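Local coordinates for PILI retraction protein PILT (Thermus thermophilus, PDB 5FL3) that binds ADP at a P-loop and probably hydrolyses ATP to drive pilus retraction, at residues Ala227-His232 and Leu266-Leu271; Glu292-Thr297 and Glu315-Gly320. All coordinates share one frame; numbering follows the deposited sequence.

Contact 1 of 2, residues Ala227-His232 and Leu266-Leu271; sequences AAQTGH and LAESLL
The amide nitrogen NE2 of Q229 donates a hydrogen bond to OE2 of E268, at 2.8 Å. The bond is bent, with an N-H...O angle of 148°. The carboxylate oxygen lies in the plane of the Q229 amide. The amide, for its part, comes in from above the carboxylate plane, and the two flat groups are almost perpendicular, 88° apart. Q229 reaches across with a fully stretched chain: CG stands anti to the backbone N (chi1 -169°) and the chain stays extended at chi2. E268 is also extended beyond CG. Beside this bond the helices come close through small residues. CB of A228 meets CB of S269 at 3.9 Å, and the same S269 carbon lies 4.0 Å from the backbone N of Q229. The contact thus joins the C-terminal turns of helices 218-230 and 259-269, which pack beside the mixed sheet of the P-loop NTPase domain. A228 also touches V234 of strand 233-238. S269 turns its OG back to the carbonyl O of L265, so its polar end is satisfied within its own helix while CB faces the neighbour. With an alanine at Q229 the E268 carboxylate would probably lose its amide partner and be freer to turn. E268 is exposed, whereas A228 and S269 are buried.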
# COMPACT_ATOMS: atom_id res chain seq x y z
N ALA A 227 -14.38 -9.16 -11.76
CA ALA A 227 -14.65 -7.74 -11.86
C ALA A 227 -13.77 -7.10 -12.95
O ALA A 227 -14.25 -6.30 -13.76
CB ALA A 227 -14.44 -7.08 -10.51
N ALA A 228 -12.50 -7.48 -12.98
CA ALA A 228 -11.56 -6.98 -14.00
C ALA A 228 -11.90 -7.52 -15.39
O ALA A 228 -11.73 -6.85 -16.39
CB ALA A 228 -10.13 -7.36 -13.64
N GLN A 229 -12.37 -8.75 -15.43
CA GLN A 229 -12.72 -9.40 -16.68
C GLN A 229 -13.95 -8.74 -17.28
O GLN A 229 -14.09 -8.62 -18.49
CB GLN A 229 -12.99 -10.87 -16.44
CG GLN A 229 -13.12 -11.67 -17.70
CD GLN A 229 -13.62 -13.06 -17.41
OE1 GLN A 229 -14.60 -13.23 -16.67
NE2 GLN A 229 -12.94 -14.05 -17.96
N THR A 230 -14.85 -8.33 -16.39
CA THR A 230 -16.13 -7.76 -16.74
C THR A 230 -15.97 -6.45 -17.50
O THR A 230 -16.75 -6.14 -18.41
CB THR A 230 -16.94 -7.54 -15.46
OG1 THR A 230 -17.41 -8.81 -15.00
CG2 THR A 230 -18.13 -6.60 -15.70
N GLY A 231 -14.95 -5.69 -17.15
CA GLY A 231 -14.73 -4.44 -17.84
C GLY A 231 -14.40 -3.30 -16.90
O GLY A 231 -14.10 -2.22 -17.36
N HIS A 232 -14.45 -3.54 -15.59
CA HIS A 232 -14.04 -2.51 -14.64
C HIS A 232 -12.53 -2.47 -14.52
O HIS A 232 -11.86 -3.48 -14.75
CB HIS A 232 -14.65 -2.75 -13.26
CG HIS A 232 -16.13 -2.98 -13.29
ND1 HIS A 232 -17.00 -2.13 -13.92
CD2 HIS A 232 -16.88 -3.98 -12.77
CE1 HIS A 232 -18.23 -2.59 -13.79
NE2 HIS A 232 -18.18 -3.71 -13.09
N LEU A 266 -6.44 -15.01 -15.32
CA LEU A 266 -5.39 -14.08 -14.95
C LEU A 266 -4.77 -13.41 -16.18
O LEU A 266 -4.65 -12.18 -16.22
CB LEU A 266 -4.32 -14.77 -14.11
CG LEU A 266 -3.16 -13.90 -13.61
CD1 LEU A 266 -3.65 -12.64 -12.90
CD2 LEU A 266 -2.28 -14.71 -12.70
N ALA A 267 -4.41 -14.20 -17.19
CA ALA A 267 -3.75 -13.66 -18.37
C ALA A 267 -4.58 -12.61 -19.10
O ALA A 267 -4.03 -11.60 -19.57
CB ALA A 267 -3.38 -14.79 -19.33
N GLU A 268 -5.89 -12.80 -19.21
CA GLU A 268 -6.66 -11.89 -20.05
C GLU A 268 -7.01 -10.58 -19.32
O GLU A 268 -7.07 -9.52 -19.95
CB GLU A 268 -7.92 -12.58 -20.59
CG GLU A 268 -9.04 -12.88 -19.60
CD GLU A 268 -10.24 -13.57 -20.27
OE1 GLU A 268 -10.64 -13.16 -21.40
OE2 GLU A 268 -10.78 -14.53 -19.68
N SER A 269 -7.19 -10.64 -18.00
CA SER A 269 -7.56 -9.44 -17.22
C SER A 269 -6.39 -8.66 -16.56
O SER A 269 -6.58 -7.52 -16.13
CB SER A 269 -8.58 -9.84 -16.15
OG SER A 269 -8.20 -11.04 -15.51
N LEU A 270 -5.20 -9.23 -16.49
CA LEU A 270 -4.06 -8.49 -15.91
C LEU A 270 -3.61 -7.34 -16.81
O LEU A 270 -3.64 -7.46 -18.03
CB LEU A 270 -2.88 -9.43 -15.65
CG LEU A 270 -1.74 -8.89 -14.80
CD1 LEU A 270 -2.26 -8.37 -13.46
CD2 LEU A 270 -0.66 -9.93 -14.56
N LEU A 271 -3.21 -6.22 -16.19
CA LEU A 271 -2.68 -5.05 -16.91
C LEU A 271 -1.23 -4.78 -16.59
O LEU A 271 -0.44 -4.39 -17.45
CB LEU A 271 -3.45 -3.80 -16.55
CG LEU A 271 -4.87 -3.69 -17.04
CD1 LEU A 271 -5.33 -2.28 -16.75
CD2 LEU A 271 -4.91 -3.97 -18.51

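Contact 2 of 2, residues Glu292-Thr297 and Glu315-Gly320; sequences EILIAT and EAMMEG
M317 carries this contact from the helix side. Its sulfur SD lies 3.7 Å from CG of E292 and just as far from OE2 of the same residue. The methyl CE is also near that oxygen, at 3.8 Å. The two side chains cross at about a right angle, so the thioether lies across the extended glutamate. On L294, SD meets CB at 4.0 Å, and M317 CG approaches the leucine methyl CD1. M317 CG also sits 3.4 Å from the backbone O of I293. The methionine therefore spans three successive residues of the strand. Its chain is straight at chi2 and bends at chi3 (-70°), which lays CE alongside the carboxylate, no nearer to it than SD.

In E292, chi1 of 174° carries CG opposite N, and the straight chain beyond takes the carboxylate to the amides of F328 and A243. Two backbone amides hold this carboxylate, one on each oxygen. OE1 accepts a hydrogen bond from the backbone N of F328, and OE2 accepts one from the backbone N of A243. L294 is packed against A243 and I247 of helix 243-251 and V300 of helix 298-305. Strand 287-295 pairs antiparallel with strand 270-280 and forms one edge of the mixed sheet of the P-loop NTPase fold. Helix 313-318 lies against this edge strand. The E292 side chain is about 11 Å from that of S144, which binds ADP, so the contact lies outside the nucleotide's first shell.

All four touching residues are buried. The carboxylate of E292 is held by backbone amides, and M317 gives it a polarisable, uncharged neighbour. Those amides probably stabilise the glutamate's negative charge, while the contact with M317 itself rests on van der Waals packing.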
# COMPACT_ATOMS: atom_id res chain seq x y z
N GLU A 292 9.76 -3.02 -9.49
CA GLU A 292 9.72 -3.93 -10.63
C GLU A 292 8.37 -3.80 -11.34
O GLU A 292 7.33 -3.85 -10.68
CB GLU A 292 9.96 -5.36 -10.19
CG GLU A 292 9.81 -6.39 -11.27
CD GLU A 292 10.23 -7.75 -10.78
OE1 GLU A 292 11.38 -7.85 -10.29
OE2 GLU A 292 9.45 -8.73 -10.86
N ILE A 293 8.39 -3.66 -12.67
CA ILE A 293 7.18 -3.48 -13.47
C ILE A 293 6.97 -4.59 -14.48
O ILE A 293 7.77 -4.76 -15.40
CB ILE A 293 7.21 -2.14 -14.22
CG1 ILE A 293 7.50 -1.00 -13.24
CG2 ILE A 293 5.92 -1.88 -14.96
CD1 ILE A 293 7.65 0.34 -13.89
N LEU A 294 5.89 -5.36 -14.31
CA LEU A 294 5.41 -6.26 -15.35
C LEU A 294 4.20 -5.66 -16.04
O LEU A 294 3.18 -5.43 -15.41
CB LEU A 294 5.07 -7.63 -14.78
CG LEU A 294 4.38 -8.59 -15.76
CD1 LEU A 294 5.21 -8.70 -17.01
CD2 LEU A 294 4.18 -9.96 -15.16
N ILE A 295 4.31 -5.38 -17.33
CA ILE A 295 3.16 -4.89 -18.07
C ILE A 295 2.61 -6.02 -18.92
O ILE A 295 3.36 -6.68 -19.64
CB ILE A 295 3.50 -3.69 -18.95
CG1 ILE A 295 3.97 -2.52 -18.09
CG2 ILE A 295 2.29 -3.28 -19.76
CD1 ILE A 295 2.88 -1.85 -17.33
N ALA A 296 1.31 -6.24 -18.84
CA ALA A 296 0.67 -7.34 -19.54
C ALA A 296 0.45 -7.05 -21.03
O ALA A 296 -0.68 -6.90 -21.49
CB ALA A 296 -0.64 -7.70 -18.86
N THR A 297 1.54 -6.99 -21.78
CA THR A 297 1.51 -6.94 -23.23
C THR A 297 0.89 -8.24 -23.79
O THR A 297 0.71 -9.21 -23.04
CB THR A 297 2.92 -6.75 -23.79
OG1 THR A 297 3.70 -7.91 -23.50
CG2 THR A 297 3.58 -5.54 -23.15
N GLU A 315 12.82 -12.46 -18.64
CA GLU A 315 13.45 -11.98 -19.85
C GLU A 315 12.57 -10.89 -20.46
O GLU A 315 13.07 -9.85 -20.91
CB GLU A 315 13.70 -13.15 -20.82
CG GLU A 315 14.72 -14.22 -20.30
CD GLU A 315 14.14 -15.28 -19.31
OE1 GLU A 315 12.95 -15.23 -18.97
OE2 GLU A 315 14.91 -16.16 -18.84
N ALA A 316 11.26 -11.09 -20.41
CA ALA A 316 10.29 -10.15 -20.94
C ALA A 316 10.40 -8.78 -20.29
O ALA A 316 10.32 -7.75 -20.96
CB ALA A 316 8.88 -10.69 -20.74
N MET A 317 10.59 -8.78 -18.97
CA MET A 317 10.74 -7.55 -18.22
C MET A 317 12.07 -6.85 -18.53
O MET A 317 12.11 -5.63 -18.77
CB MET A 317 10.63 -7.84 -16.71
CG MET A 317 9.19 -7.80 -16.20
SD MET A 317 9.02 -8.18 -14.46
CE MET A 317 9.42 -9.92 -14.48
N MET A 318 13.14 -7.63 -18.54
CA MET A 318 14.47 -7.09 -18.79
C MET A 318 14.60 -6.44 -20.16
O MET A 318 15.43 -5.57 -20.36
CB MET A 318 15.51 -8.18 -18.62
CG MET A 318 15.51 -8.75 -17.22
SD MET A 318 16.78 -9.99 -16.94
CE MET A 318 18.25 -8.98 -17.13
N GLU A 319 13.76 -6.85 -21.11
CA GLU A 319 13.78 -6.28 -22.44
C GLU A 319 12.54 -5.44 -22.73
O GLU A 319 12.33 -4.97 -23.85
CB GLU A 319 13.89 -7.39 -23.49
CG GLU A 319 15.17 -8.21 -23.45
CD GLU A 319 14.92 -9.68 -23.83
OE1 GLU A 319 14.10 -9.96 -24.74
OE2 GLU A 319 15.56 -10.57 -23.20
N GLY A 320 11.71 -5.24 -21.71
CA GLY A 320 10.40 -4.65 -21.94
C GLY A 320 10.30 -3.15 -21.75
O GLY A 320 9.20 -2.59 -21.73

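How the contacts relate
Following the chain from the N terminus, helix 218-230 enters contact 1 first. The chain then runs through strand 233-238 and helix 243-251 to helix 259-269, where contact 1 closes a loop of 33 intervening residues. Strand 270-280 leads on to its antiparallel neighbour 287-295, and there contact 2 opens. In contact 2, 17 residues, among them helix 298-305, separate the two segments. The contacts are in series and neither nest nor cross. Their centres are 18 Å apart, yet they meet where strand 287-295 ends: O of L271 lies 2.9 Å from N of A296, a probable hydrogen bond. Contact 1 pins helix 218-230 to helix 259-269, which runs straight into strand 270-280; contact 2 sets helix 313-318 against strand 287-295.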